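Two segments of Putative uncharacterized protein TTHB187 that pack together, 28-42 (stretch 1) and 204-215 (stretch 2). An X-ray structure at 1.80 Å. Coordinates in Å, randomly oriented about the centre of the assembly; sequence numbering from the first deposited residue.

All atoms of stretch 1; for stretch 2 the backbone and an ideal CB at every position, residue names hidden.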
# COMPACT_ATOMS: atom_id res chain seq x y z
N ALA A 28 3.94 -10.36 2.69
CA ALA A 28 4.59 -9.88 3.91
C ALA A 28 4.92 -8.40 3.77
O ALA A 28 4.72 -7.62 4.70
CB ALA A 28 5.85 -10.68 4.20
N HIS A 29 5.45 -8.00 2.61
CA HIS A 29 5.78 -6.61 2.38
C HIS A 29 4.52 -5.76 2.40
O HIS A 29 4.50 -4.66 2.93
CB HIS A 29 6.51 -6.43 1.05
CG HIS A 29 6.85 -5.01 0.76
ND1 HIS A 29 7.76 -4.30 1.51
CD2 HIS A 29 6.37 -4.15 -0.17
CE1 HIS A 29 7.84 -3.06 1.05
NE2 HIS A 29 7.01 -2.94 0.03
N MET A 30 3.44 -6.27 1.81
CA MET A 30 2.17 -5.48 1.78
C MET A 30 1.61 -5.30 3.19
O MET A 30 1.13 -4.21 3.58
CB MET A 30 1.12 -6.15 0.85
CG MET A 30 1.44 -6.09 -0.69
SD MET A 30 0.37 -7.29 -1.61
CE MET A 30 -1.24 -6.56 -1.36
N LEU A 31 1.67 -6.35 4.00
CA LEU A 31 1.14 -6.24 5.35
C LEU A 31 2.04 -5.34 6.23
O LEU A 31 1.53 -4.58 7.10
CB LEU A 31 0.97 -7.60 5.99
CG LEU A 31 -0.14 -8.49 5.41
CD1 LEU A 31 -0.01 -9.92 5.98
CD2 LEU A 31 -1.52 -7.91 5.69
N ASP A 32 3.35 -5.40 5.99
CA ASP A 32 4.28 -4.52 6.73
C ASP A 32 3.96 -3.04 6.41
O ASP A 32 4.03 -2.19 7.30
CB ASP A 32 5.74 -4.76 6.31
CG ASP A 32 6.28 -6.12 6.81
OD1 ASP A 32 5.63 -6.71 7.68
OD2 ASP A 32 7.34 -6.54 6.30
N THR A 33 3.72 -2.78 5.13
CA THR A 33 3.42 -1.41 4.66
C THR A 33 2.13 -0.93 5.31
O THR A 33 2.02 0.19 5.78
CB THR A 33 3.30 -1.38 3.09
OG1 THR A 33 4.56 -1.79 2.53
CG2 THR A 33 2.96 0.06 2.58
N ALA A 34 1.11 -1.77 5.30
CA ALA A 34 -0.15 -1.42 5.99
C ALA A 34 0.05 -1.19 7.49
O ALA A 34 -0.58 -0.30 8.07
CB ALA A 34 -1.21 -2.55 5.80
N ALA A 35 0.93 -1.97 8.11
CA ALA A 35 1.17 -1.86 9.55
C ALA A 35 1.87 -0.52 9.85
O ALA A 35 1.53 0.15 10.83
CB ALA A 35 2.03 -3.07 10.07
N VAL A 36 2.82 -0.13 9.00
CA VAL A 36 3.48 1.18 9.19
C VAL A 36 2.44 2.29 9.00
O VAL A 36 2.42 3.28 9.78
CB VAL A 36 4.64 1.40 8.20
CG1 VAL A 36 5.20 2.85 8.29
CG2 VAL A 36 5.79 0.35 8.45
N ALA A 37 1.61 2.17 7.95
CA ALA A 37 0.58 3.19 7.70
C ALA A 37 -0.34 3.35 8.92
O ALA A 37 -0.64 4.46 9.33
CB ALA A 37 -0.27 2.81 6.45
N LEU A 38 -0.81 2.22 9.47
CA LEU A 38 -1.73 2.28 10.61
C LEU A 38 -1.03 2.91 11.82
O LEU A 38 -1.59 3.79 12.51
CB LEU A 38 -2.26 0.88 10.91
CG LEU A 38 -3.38 0.85 11.98
CD1 LEU A 38 -4.49 1.88 11.63
CD2 LEU A 38 -3.98 -0.55 12.12
N ALA A 39 0.23 2.53 12.04
CA ALA A 39 0.97 3.05 13.20
C ALA A 39 1.22 4.54 13.09
O ALA A 39 1.06 5.30 14.06
CB ALA A 39 2.29 2.28 13.40
N VAL A 40 1.66 4.97 11.93
CA VAL A 40 1.89 6.40 11.77
C VAL A 40 0.56 7.24 11.78
O VAL A 40 0.56 8.30 12.35
CB VAL A 40 2.90 6.82 10.65
CG1 VAL A 40 2.37 6.63 9.30
CG2 VAL A 40 3.23 8.33 10.87
N LEU A 41 -0.57 6.74 11.24
CA LEU A 41 -1.86 7.45 11.35
C LEU A 41 -2.28 7.61 12.82
O LEU A 41 -2.84 8.63 13.21
CB LEU A 41 -3.00 6.75 10.57
CG LEU A 41 -2.86 6.85 9.02
CD1 LEU A 41 -3.86 5.90 8.33
CD2 LEU A 41 -3.02 8.36 8.56
N ARG A 42 -2.02 6.59 13.65
CA ARG A 42 -2.34 6.68 15.07
C ARG A 42 -1.52 7.75 15.76
O ARG A 42 -1.97 8.34 16.75
CB ARG A 42 -2.17 5.32 15.76
CG ARG A 42 -3.34 4.35 15.47
CD ARG A 42 -2.96 2.91 15.82
NE ARG A 42 -4.07 1.98 15.65
CZ ARG A 42 -3.98 0.67 15.86
NH1 ARG A 42 -2.82 0.13 16.28
NH2 ARG A 42 -5.06 -0.09 15.68
N UNK A 204 0.85 10.52 -0.19
CA UNK A 204 2.02 10.84 0.64
C UNK A 204 2.21 9.73 1.70
O UNK A 204 3.34 9.34 2.02
CB UNK A 204 1.85 12.21 1.31
N UNK A 205 1.10 9.25 2.25
CA UNK A 205 1.20 8.22 3.31
C UNK A 205 1.81 6.96 2.72
O UNK A 205 2.67 6.34 3.35
CB UNK A 205 -0.17 7.91 3.92
N UNK A 206 1.38 6.58 1.52
CA UNK A 206 1.88 5.34 0.89
C UNK A 206 3.36 5.47 0.54
O UNK A 206 4.13 4.53 0.76
CB UNK A 206 1.07 5.01 -0.37
N UNK A 207 3.78 6.65 0.06
CA UNK A 207 5.18 6.91 -0.22
C UNK A 207 6.08 6.71 1.04
O UNK A 207 7.12 5.99 1.04
CB UNK A 207 5.33 8.33 -0.76
N UNK A 208 5.67 7.32 2.13
CA UNK A 208 6.39 7.13 3.40
C UNK A 208 6.31 5.68 3.92
O UNK A 208 7.33 5.10 4.32
CB UNK A 208 5.83 8.08 4.46
N UNK A 209 5.13 5.10 3.97
CA UNK A 209 5.03 3.75 4.59
C UNK A 209 5.77 2.70 3.80
O UNK A 209 6.38 1.79 4.37
CB UNK A 209 3.57 3.33 4.73
N UNK A 210 5.71 2.79 2.48
CA UNK A 210 6.43 1.80 1.62
C UNK A 210 7.95 1.94 1.86
O UNK A 210 8.66 0.92 1.96
CB UNK A 210 6.10 2.01 0.14
N UNK A 211 8.41 3.17 1.96
CA UNK A 211 9.84 3.43 2.26
C UNK A 211 10.25 2.78 3.59
O UNK A 211 11.25 2.03 3.64
CB UNK A 211 10.11 4.94 2.31
N UNK A 212 9.51 3.06 4.66
CA UNK A 212 9.86 2.48 5.99
C UNK A 212 9.89 0.94 5.86
O UNK A 212 10.87 0.29 6.23
CB UNK A 212 8.86 2.91 7.06
N UNK A 213 8.81 0.37 5.32
CA UNK A 213 8.66 -1.11 5.27
C UNK A 213 9.68 -1.78 4.37
O UNK A 213 10.01 -2.98 4.55
CB UNK A 213 7.26 -1.48 4.79
N UNK A 214 10.26 -1.01 3.46
CA UNK A 214 11.20 -1.58 2.50
C UNK A 214 12.60 -1.77 3.08
O UNK A 214 13.48 -2.31 2.40
CB UNK A 214 11.28 -0.69 1.26
N UNK A 215 12.83 -1.27 4.30
CA UNK A 215 14.18 -1.33 4.90
C UNK A 215 14.29 -2.59 5.76
O UNK A 215 13.67 -2.70 6.80
CB UNK A 215 14.47 -0.08 5.74

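Two helices cross here at 121° between their N-to-C directions, with axes 8.2 Å apart at closest approach. That spacing is tight, so the positions of stretch 2 that face the first helix have little room near the crossing and more toward the start.

Position 204 is helical and its CB has nothing of stretch 1 within reach, so this contact sets no preference; the residue is Ala204. Position 205 points its CB toward stretch 1, but the nearest atom, Leu41 CD2, lies 5.5 Å from the ideal CB. The gap is lined by Ala37, Val40 and Leu41, all apolar, and asks for a mid-sized aliphatic chain: leucine, isoleucine or methionine. It is Leu205, in the t,p rotamer, with CD1 3.6 Å from Val40 CG1 and CD2 3.7 Å from Leu41 CD1; the same CD2 lies 4.2 Å from Ala37 CB.

Position 206 points sideways and 207 is out of reach, so many helix-compatible residues would do; they are Ala206 and Ser207. At 208 CB also points sideways, with no neighbour within 5.5 Å, yet a long side chain could swing back to Val40. Phe208 does so, its ring edge meeting the valine, CE2 to Val40 CG1 at 4.2 Å.

Position 209 is the strictest so far. Its ideal CB points straight at the first helix, 3.7 Å from Thr33 O and 3.9 Å from both Ala37 N and Val36 CG1. With backbone so near, alanine or glycine fits most easily. Ala209 is the choice, and its CB also lies 4.2 Å from Ala37 CB.

At 210 CB is sideways, 5.0 Å from His29 NE2, a possible donor. An acceptor on a short arm would suit: aspartate, asparagine, perhaps a longer glutamate or glutamine. In Asp210 the t rotamer brings OD1 within 2.9 Å of His29 NE2, which donates a hydrogen bond to it at an angle of 155°. Water 2 donates to Asp210 OD1 and Thr33 OG1, bridging the helices beside that bond.

Position 211 points away and is free of this contact; Trp211 occupies it. At 212 CB faces Val36, 3.9 Å from its CG1, so a small or branched aliphatic suits. Val212 places CG1 3.8 Å from Val36 CG2.

Position 213 points into a shallow hole, with Thr33 OG1 3.5 Å and Asp32 CB 3.9 Å from the ideal CB, and its CA is 5.3 Å from Thr33 CA. A small residue is favoured. Ala213 is the knob, seated among His29, Asp32, Thr33 and Val36. Its carbonyl accepts from water 1, which also donates to Asp32 OD2 and hydrogen-bonds His29 ND1.

At 214 CB points sideways, 4.2 Å from His29 CE1, and a small polar residue could sit there. Ser214 turns its OG back to donate to Asp210 O at 2.8 Å, while OG lies 3.3 Å from His29 CE1. Position 215, with phi/psi of -93/109, has left the helix and the contact; Asp215 stands there.

Stretch 2, residues 204-215: ALASFADWVASD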
# COMPACT_ATOMS: atom_id res chain seq x y z
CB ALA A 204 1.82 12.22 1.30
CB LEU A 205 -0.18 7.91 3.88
CG LEU A 205 -0.22 6.83 4.99
CD1 LEU A 205 0.57 7.27 6.20
CD2 LEU A 205 -1.74 6.54 5.36
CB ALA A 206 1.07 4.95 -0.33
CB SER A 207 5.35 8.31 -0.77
OG SER A 207 6.71 8.64 -0.82
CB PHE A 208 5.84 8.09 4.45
CG PHE A 208 6.47 7.93 5.81
CD1 PHE A 208 7.75 8.41 6.06
CD2 PHE A 208 5.76 7.33 6.86
CE1 PHE A 208 8.34 8.30 7.34
CE2 PHE A 208 6.35 7.20 8.16
CZ PHE A 208 7.64 7.70 8.38
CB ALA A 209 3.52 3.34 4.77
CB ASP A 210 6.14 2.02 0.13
CG ASP A 210 6.92 1.03 -0.77
OD1 ASP A 210 6.55 -0.16 -0.80
OD2 ASP A 210 7.91 1.44 -1.42
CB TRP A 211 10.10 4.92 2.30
CG TRP A 211 11.50 5.26 2.70
CD1 TRP A 211 12.62 5.08 1.93
CD2 TRP A 211 11.92 5.88 3.89
NE1 TRP A 211 13.72 5.53 2.60
CE2 TRP A 211 13.32 6.04 3.80
CE3 TRP A 211 11.24 6.34 5.04
CZ2 TRP A 211 14.07 6.63 4.81
CZ3 TRP A 211 11.98 6.91 6.05
CH2 TRP A 211 13.39 7.04 5.94
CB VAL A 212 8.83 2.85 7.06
CG1 VAL A 212 9.11 2.13 8.40
CG2 VAL A 212 8.85 4.33 7.31
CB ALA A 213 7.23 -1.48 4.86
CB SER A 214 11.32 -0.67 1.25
OG SER A 214 10.19 -0.87 0.41
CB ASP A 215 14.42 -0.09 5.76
CG ASP A 215 15.88 -0.00 6.29
OD1 ASP A 215 16.60 -1.04 6.35
OD2 ASP A 215 16.28 1.11 6.64
O HOH W 1 8.38 -5.31 4.17
O HOH W 2 4.24 -1.22 -0.22
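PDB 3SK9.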